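Local coordinates for protein alkylpurine DNA glycosylase AlkC (Pseudomonas fluorescens, PDB 5VI0) that probably excises alkylated purine bases from DNA as a glycosylase that does not flip the damaged base out of the helix, starting base excision repair, at residues Ala114-Thr119 with Glu152-Leu157; Lys294-Tyr299 with Leu317-Leu322. All coordinates share one frame; numbering follows the deposited sequence.

Contact 1 of 2, residues Ala114-Thr119 with Glu152-Leu157; sequences ALKYFT and EHVRRL. With P4K (polyethylene glycol), chain G.
Thr119 and Leu157 make the tightest direct touch between residues 114-119 and helix 152-161: CD2 of Leu157 lies 3.5 Å from Thr119 OG1 and also packs on CB. The hydroxyl is directed across the gap because OG1 stands anti to the backbone N (chi1 -151°), while the CG2 methyl lies against the carbonyl oxygen of His153. One turn back, Val154 sets both methyls against Lys116 CG, each 3.9 Å away, and CG2 also rests on the Lys116 carbonyl oxygen. Direct hydrogen bonds between the segments are lacking; two waters supply the polar link. One joins Thr119 O, 3.1 Å away, to His153 ND1 at the edge of the imidazole; the other lies 2.7 Å from Thr119 OG1 and also bonds to His153 O. Beyond this shell, Thr119 OG1 accepts from Ala124 N, and Asn151 OD1 receives His153 N at the start of the second helix. Trp146 of helix 136-146 packs on Leu115, Lys116, Val154 and Leu157. The end of the imidazole leads away from the helix interface toward the polyethylene glycol, whose atom C3 lies at the ring edge, 3.3 Å from His153 CE1. An alanine in place of His153 would probably remove the ND1 contact from the water on Thr119 O and open a gap beside the glycol chain. Direct packing in this part of the DNA-alkylation-repair fold is thus largely aliphatic, whereas the polar link between the segments runs through ordered water next to a pocket that accepts a flexible polyether.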
loop_
_atom_site.group_PDB
_atom_site.type_symbol
_atom_site.label_atom_id
_atom_site.label_comp_id
_atom_site.label_asym_id
_atom_site.label_seq_id
_atom_site.Cartn_x
_atom_site.Cartn_y
_atom_site.Cartn_z
ATOM N N ALA A 114 -6.029 -23.115 9.666
ATOM C CA ALA A 114 -7.103 -22.869 8.709
ATOM C C ALA A 114 -6.828 -21.621 7.863
ATOM O O ALA A 114 -7.062 -21.633 6.648
ATOM C CB ALA A 114 -8.443 -22.749 9.448
ATOM N N LEU A 115 -6.346 -20.535 8.484
ATOM C CA LEU A 115 -5.978 -19.347 7.717
ATOM C C LEU A 115 -4.877 -19.659 6.714
ATOM O O LEU A 115 -4.953 -19.242 5.551
ATOM C CB LEU A 115 -5.537 -18.211 8.640
ATOM C CG LEU A 115 -6.607 -17.585 9.527
ATOM C CD1 LEU A 115 -6.071 -16.357 10.217
ATOM C CD2 LEU A 115 -7.879 -17.266 8.753
ATOM N N LYS A 116 -3.848 -20.400 7.147
ATOM C CA LYS A 116 -2.752 -20.754 6.253
ATOM C C LYS A 116 -3.259 -21.507 5.028
ATOM O O LYS A 116 -2.742 -21.329 3.922
ATOM C CB LYS A 116 -1.716 -21.582 7.012
ATOM C CG LYS A 116 -0.502 -22.017 6.206
ATOM C CD LYS A 116 0.245 -23.102 6.966
ATOM C CE LYS A 116 1.592 -23.434 6.348
ATOM N NZ LYS A 116 2.352 -24.370 7.257
ATOM N N TYR A 117 -4.279 -22.340 5.204
ATOM C CA TYR A 117 -4.844 -23.062 4.074
ATOM C C TYR A 117 -5.796 -22.187 3.258
ATOM O O TYR A 117 -5.738 -22.179 2.020
ATOM C CB TYR A 117 -5.537 -24.321 4.595
ATOM C CG TYR A 117 -6.377 -25.062 3.586
ATOM C CD1 TYR A 117 -5.813 -26.012 2.744
ATOM C CD2 TYR A 117 -7.746 -24.834 3.498
ATOM C CE1 TYR A 117 -6.594 -26.711 1.826
ATOM C CE2 TYR A 117 -8.532 -25.519 2.583
ATOM C CZ TYR A 117 -7.953 -26.458 1.757
ATOM O OH TYR A 117 -8.735 -27.137 0.856
ATOM N N PHE A 118 -6.655 -21.418 3.928
ATOM C CA PHE A 118 -7.652 -20.634 3.212
ATOM C C PHE A 118 -7.015 -19.534 2.367
ATOM O O PHE A 118 -7.529 -19.201 1.288
ATOM C CB PHE A 118 -8.644 -20.025 4.196
ATOM C CG PHE A 118 -9.648 -21.001 4.734
ATOM C CD1 PHE A 118 -10.184 -21.986 3.917
ATOM C CD2 PHE A 118 -10.057 -20.930 6.069
ATOM C CE1 PHE A 118 -11.118 -22.888 4.418
ATOM C CE2 PHE A 118 -10.983 -21.825 6.570
ATOM C CZ PHE A 118 -11.518 -22.803 5.740
ATOM N N THR A 119 -5.914 -18.938 2.847
ATOM C CA THR A 119 -5.339 -17.787 2.153
ATOM C C THR A 119 -4.892 -18.135 0.729
ATOM O O THR A 119 -4.858 -17.245 -0.124
ATOM C CB THR A 119 -4.171 -17.186 2.973
ATOM O OG1 THR A 119 -4.051 -15.780 2.709
ATOM C CG2 THR A 119 -2.833 -17.873 2.667
ATOM N N GLU A 152 3.903 -19.272 -1.935
ATOM C CA GLU A 152 3.995 -17.823 -2.074
ATOM C C GLU A 152 2.760 -17.132 -1.495
ATOM O O GLU A 152 2.848 -15.976 -1.057
ATOM C CB GLU A 152 4.213 -17.442 -3.551
ATOM C CG GLU A 152 3.024 -17.751 -4.460
ATOM C CD GLU A 152 3.185 -17.234 -5.893
ATOM O OE1 GLU A 152 2.777 -17.959 -6.824
ATOM O OE2 GLU A 152 3.702 -16.109 -6.095
ATOM N N HIS A 153 1.611 -17.818 -1.461
ATOM C CA HIS A 153 0.419 -17.204 -0.874
ATOM C C HIS A 153 0.574 -17.037 0.629
ATOM O O HIS A 153 0.176 -16.011 1.191
ATOM C CB HIS A 153 -0.823 -18.034 -1.194
ATOM C CG HIS A 153 -1.211 -17.987 -2.634
ATOM N ND1 HIS A 153 -2.099 -17.059 -3.136
ATOM C CD2 HIS A 153 -0.808 -18.735 -3.690
ATOM C CE1 HIS A 153 -2.236 -17.248 -4.437
ATOM N NE2 HIS A 153 -1.462 -18.257 -4.798
ATOM N N VAL A 154 1.167 -18.036 1.285
ATOM C CA VAL A 154 1.405 -17.973 2.720
ATOM C C VAL A 154 2.444 -16.905 3.025
ATOM O O VAL A 154 2.239 -16.043 3.889
ATOM C CB VAL A 154 1.829 -19.365 3.241
ATOM C CG1 VAL A 154 2.042 -19.369 4.751
ATOM C CG2 VAL A 154 0.783 -20.409 2.838
ATOM N N ARG A 155 3.565 -16.931 2.300
ATOM C CA ARG A 155 4.550 -15.865 2.436
ATOM C C ARG A 155 3.908 -14.497 2.235
ATOM O O ARG A 155 4.148 -13.564 3.013
ATOM C CB ARG A 155 5.682 -16.074 1.440
ATOM C CG ARG A 155 6.856 -16.875 1.921
ATOM C CD ARG A 155 7.879 -16.964 0.788
ATOM N NE ARG A 155 7.550 -18.129 -0.008
ATOM C CZ ARG A 155 7.573 -18.171 -1.326
ATOM N NH1 ARG A 155 7.909 -17.105 -2.011
ATOM N NH2 ARG A 155 7.251 -19.288 -1.954
ATOM N N ARG A 156 3.062 -14.365 1.211
ATOM C CA ARG A 156 2.425 -13.078 0.953
ATOM C C ARG A 156 1.542 -12.641 2.124
ATOM O O ARG A 156 1.541 -11.461 2.493
ATOM C CB ARG A 156 1.630 -13.144 -0.353
ATOM C CG ARG A 156 1.196 -11.807 -0.912
ATOM C CD ARG A 156 -0.239 -11.458 -0.507
ATOM N NE ARG A 156 -0.651 -10.245 -1.188
ATOM C CZ ARG A 156 -1.837 -9.673 -1.055
ATOM N NH1 ARG A 156 -2.722 -10.227 -0.238
ATOM N NH2 ARG A 156 -2.127 -8.552 -1.732
ATOM N N LEU A 157 0.801 -13.573 2.734
ATOM C CA LEU A 157 -0.032 -13.218 3.890
ATOM C C LEU A 157 0.812 -12.641 5.028
ATOM O O LEU A 157 0.435 -11.643 5.648
ATOM C CB LEU A 157 -0.819 -14.438 4.370
ATOM C CG LEU A 157 -1.735 -14.319 5.591
ATOM C CD1 LEU A 157 -2.754 -13.185 5.401
ATOM C CD2 LEU A 157 -2.473 -15.650 5.855
HETATM O O1 P4K G . -0.263 -16.151 -7.715
HETATM C C1 P4K G . -1.222 -15.131 -7.911
HETATM C C2 P4K G . -1.766 -14.597 -6.577
HETATM O O2 P4K G . -3.141 -14.293 -6.691
HETATM C C3 P4K G . -3.977 -14.700 -5.629
HETATM C C4 P4K G . -5.297 -15.274 -6.180
HETATM O O3 P4K G . -5.852 -16.276 -5.354
HETATM C C5 P4K G . -6.136 -17.530 -5.949
HETATM C C6 P4K G . -6.909 -17.353 -7.266
HETATM O O4 P4K G . -8.158 -17.999 -7.205
HETATM C C7 P4K G . -9.176 -17.533 -8.067
HETATM C C8 P4K G . -9.207 -15.998 -8.119
HETATM O O5 P4K G . -10.030 -15.593 -9.192
HETATM C C9 P4K G . -11.176 -14.861 -8.835
HETATM C C10 P4K G . -10.898 -13.354 -8.748
HETATM O O6 P4K G . -10.767 -12.872 -7.428
HETATM C C11 P4K G . -9.466 -12.422 -7.106
HETATM C C12 P4K G . -9.498 -11.383 -5.976
HETATM O O7 P4K G . -8.810 -11.931 -4.872
HETATM C C13 P4K G . -9.287 -11.609 -3.583
HETATM C C14 P4K G . -8.354 -10.562 -2.969
HETATM O O8 P4K G . -8.891 -9.995 -1.801
HETATM C C15 P4K G . -9.862 -8.997 -1.965
HETATM C C16 P4K G . -9.229 -7.768 -2.606
HETATM C C17 P4K G . -9.952 -5.724 -3.506
HETATM C C18 P4K G . -10.209 -4.348 -2.879
HETATM C C19 P4K G . -8.842 -2.837 -1.657
HETATM C C20 P4K G . -8.784 -1.351 -2.039
HETATM C C21 P4K G . -7.034 -0.579 -3.501
HETATM C C22 P4K G . -6.377 -1.399 -4.615
HETATM C C23 P4K G . -6.506 -1.043 -6.974
HETATM C C24 P4K G . -7.194 0.148 -7.635
HETATM C C25 P4K G . -9.498 -0.212 -7.863
HETATM C C26 P4K G . -10.543 -0.438 -8.947
HETATM C C27 P4K G . -11.412 -2.615 -8.971
HETATM C C28 P4K G . -11.783 -3.571 -10.110
HETATM C C29 P4K G . -11.541 -3.070 -12.421
HETATM C C30 P4K G . -10.467 -2.928 -13.502
HETATM O O10 P4K G . -8.992 -3.645 -2.794
HETATM O O11 P4K G . -8.292 -1.191 -3.347
HETATM O O12 P4K G . -6.089 -0.582 -5.720
HETATM O O13 P4K G . -8.243 -0.258 -8.469
HETATM O O14 P4K G . -10.409 -1.748 -9.418
HETATM O O15 P4K G . -10.919 -3.400 -11.204
HETATM O O9 P4K G . -10.123 -6.697 -2.511
HETATM O O HOH W 1 -3.490 -15.031 -1.741
HETATM O O HOH W 2 -2.469 -14.916 0.681
#

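Contact 2 of 2, residues Lys294-Tyr299 with Leu317-Leu322; sequences KLVVDY and LKAFSL
A beta hairpin formed by strands 293-304 and 310-322 contains this contact, and a classic beta bulge interrupts its antiparallel ladder where Leu317 and Lys318 both face Val297. Val297 O accepts from both bulge amides, Leu317 N at 3.0 Å and Lys318 N at 3.1 Å, the first within the carbonyl plane and the second tilted 16° from it. Val297 N in turn gives its hydrogen to Lys318 O. Farther along, Leu295 and Phe320 form a hydrogen-bonded pair; its Leu295 N to Phe320 O bond is 2.8 Å and almost straight, with an N-H...O angle of 173°. Between the two pairs, Ala319 CA makes a CA-H...O contact with Leu295 O.

On the face bearing Leu295, Val297 and Phe320, the CG2 methyl of Val297 meets the edge of the Phe320 ring at CE1, 3.8 Å away, and Leu295 CB touches the same carbon. With CG between the backbone N and carbonyl carbon (chi1 72°), the ring reaches Leu295 and Val297, and CE of Lys318 lies above one of its faces, toward the rim of the ring. Leu295 CD1 reaches onward to Leu322 CD2, at 3.7 Å. At the bulged end Leu317 crosses Tyr299 at about a right angle, with CG 3.5 Å from Tyr299 CD1, while the phenol OH bonds to Gln334. Phe283 of strand 278-287 touches Val297 and Leu317. The other face carries Lys294 and Ser321, whose NZ and OG share a water. Backbone bonds thus fix the register, the bulge making one carbonyl serve two amides, while Val297, Leu317 and Tyr299 pack on strand 278-287 and the Lys294-Ser321 pair is bridged by water.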
loop_
_atom_site.group_PDB
_atom_site.type_symbol
_atom_site.label_atom_id
_atom_site.label_comp_id
_atom_site.label_asym_id
_atom_site.label_seq_id
_atom_site.Cartn_x
_atom_site.Cartn_y
_atom_site.Cartn_z
ATOM N N LYS A 294 25.506 15.340 -18.570
ATOM C CA LYS A 294 24.083 15.036 -18.672
ATOM C C LYS A 294 23.391 15.454 -17.380
ATOM O O LYS A 294 23.733 14.961 -16.302
ATOM C CB LYS A 294 23.877 13.548 -18.937
ATOM C CG LYS A 294 24.487 13.075 -20.248
ATOM C CD LYS A 294 23.931 13.861 -21.431
ATOM C CE LYS A 294 24.231 13.154 -22.747
ATOM N NZ LYS A 294 23.824 13.950 -23.952
ATOM N N LEU A 295 22.437 16.371 -17.478
ATOM C CA LEU A 295 21.733 16.880 -16.309
ATOM C C LEU A 295 20.261 16.505 -16.373
ATOM O O LEU A 295 19.648 16.510 -17.445
ATOM C CB LEU A 295 21.867 18.402 -16.190
ATOM C CG LEU A 295 23.296 18.894 -15.933
ATOM C CD1 LEU A 295 23.317 20.400 -15.702
ATOM C CD2 LEU A 295 23.917 18.152 -14.746
ATOM N N VAL A 296 19.717 16.144 -15.218
ATOM C CA VAL A 296 18.285 16.003 -15.015
ATOM C C VAL A 296 17.900 17.050 -13.984
ATOM O O VAL A 296 18.413 17.037 -12.859
ATOM C CB VAL A 296 17.909 14.588 -14.548
ATOM C CG1 VAL A 296 16.450 14.528 -14.185
ATOM C CG2 VAL A 296 18.231 13.567 -15.616
ATOM N N VAL A 297 17.035 17.974 -14.379
ATOM C CA VAL A 297 16.687 19.134 -13.571
ATOM C C VAL A 297 15.192 19.080 -13.268
ATOM O O VAL A 297 14.364 19.053 -14.187
ATOM C CB VAL A 297 17.051 20.450 -14.276
ATOM C CG1 VAL A 297 16.800 21.613 -13.349
ATOM C CG2 VAL A 297 18.481 20.423 -14.772
ATOM N N ASP A 298 14.850 19.088 -11.987
ATOM C CA ASP A 298 13.474 19.023 -11.520
ATOM C C ASP A 298 13.272 20.085 -10.454
ATOM O O ASP A 298 14.220 20.732 -10.011
ATOM C CB ASP A 298 13.128 17.640 -10.938
ATOM C CG ASP A 298 13.263 16.523 -11.958
ATOM O OD1 ASP A 298 12.982 16.750 -13.155
ATOM O OD2 ASP A 298 13.661 15.411 -11.561
ATOM N N TYR A 299 12.024 20.267 -10.039
ATOM C CA TYR A 299 11.759 21.090 -8.867
ATOM C C TYR A 299 10.612 20.490 -8.060
ATOM O O TYR A 299 9.764 19.768 -8.581
ATOM C CB TYR A 299 11.474 22.551 -9.248
ATOM C CG TYR A 299 10.159 22.799 -9.933
ATOM C CD1 TYR A 299 9.979 22.496 -11.271
ATOM C CD2 TYR A 299 9.096 23.353 -9.239
ATOM C CE1 TYR A 299 8.763 22.739 -11.900
ATOM C CE2 TYR A 299 7.885 23.598 -9.857
ATOM C CZ TYR A 299 7.721 23.293 -11.183
ATOM O OH TYR A 299 6.511 23.542 -11.787
ATOM N N LEU A 317 11.622 19.704 -15.111
ATOM C CA LEU A 317 12.018 20.915 -15.828
ATOM C C LEU A 317 12.724 20.605 -17.144
ATOM O O LEU A 317 12.248 20.995 -18.211
ATOM C CB LEU A 317 12.921 21.782 -14.944
ATOM C CG LEU A 317 12.162 22.675 -13.977
ATOM C CD1 LEU A 317 13.090 23.266 -12.904
ATOM C CD2 LEU A 317 11.431 23.762 -14.757
ATOM N N LYS A 318 13.851 19.898 -17.093
ATOM C CA LYS A 318 14.671 19.786 -18.290
ATOM C C LYS A 318 15.692 18.678 -18.102
ATOM O O LYS A 318 16.293 18.562 -17.032
ATOM C CB LYS A 318 15.376 21.123 -18.565
ATOM C CG LYS A 318 16.047 21.250 -19.906
ATOM C CD LYS A 318 16.614 22.656 -20.056
ATOM C CE LYS A 318 17.270 22.886 -21.409
ATOM N NZ LYS A 318 16.292 22.927 -22.518
ATOM N N ALA A 319 15.882 17.870 -19.141
ATOM C CA ALA A 319 16.954 16.882 -19.193
ATOM C C ALA A 319 17.790 17.163 -20.432
ATOM O O ALA A 319 17.301 17.027 -21.555
ATOM C CB ALA A 319 16.403 15.455 -19.226
ATOM N N PHE A 320 19.050 17.528 -20.233
ATOM C CA PHE A 320 19.843 18.069 -21.326
ATOM C C PHE A 320 21.316 17.940 -20.969
ATOM O O PHE A 320 21.676 17.499 -19.875
ATOM C CB PHE A 320 19.465 19.531 -21.587
ATOM C CG PHE A 320 19.953 20.460 -20.519
ATOM C CD1 PHE A 320 19.477 20.348 -19.215
ATOM C CD2 PHE A 320 20.913 21.413 -20.802
ATOM C CE1 PHE A 320 19.934 21.184 -18.223
ATOM C CE2 PHE A 320 21.377 22.246 -19.819
ATOM C CZ PHE A 320 20.893 22.131 -18.523
ATOM N N SER A 321 22.166 18.344 -21.904
ATOM C CA SER A 321 23.617 18.344 -21.747
ATOM C C SER A 321 24.097 19.781 -21.587
ATOM O O SER A 321 23.834 20.628 -22.450
ATOM C CB SER A 321 24.305 17.702 -22.950
ATOM O OG SER A 321 25.710 17.838 -22.839
ATOM N N LEU A 322 24.806 20.052 -20.499
ATOM C CA LEU A 322 25.348 21.374 -20.247
ATOM C C LEU A 322 26.842 21.345 -20.545
ATOM O O LEU A 322 27.588 20.576 -19.932
ATOM C CB LEU A 322 25.071 21.804 -18.810
ATOM C CG LEU A 322 25.500 23.222 -18.409
ATOM C CD1 LEU A 322 24.916 24.275 -19.336
ATOM C CD2 LEU A 322 25.043 23.467 -16.986
HETATM O O HOH W 3 26.354 15.274 -23.901
#

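The two contacts share no helix or strand: their centres are 46 Å apart, on either side of the molecule's middle, with contact 1 entirely earlier in the chain. Contact 1 is a buried meeting of helices next to the ligand pocket, whereas contact 2 is partly buried and pairs strands 293-304 and 310-322 of the C-terminal beta domain. Each lies about 6 Å, at its nearest atom, from the bound DNA. Direct cohesion in residues 114-119 with 152-157 comes from side-chain packing, and water carries the polar connections; between 294-299 and 317-322 the main chains bond directly, burying roughly twice the surface, and a water joins Lys294 and Ser321 on the exposed face.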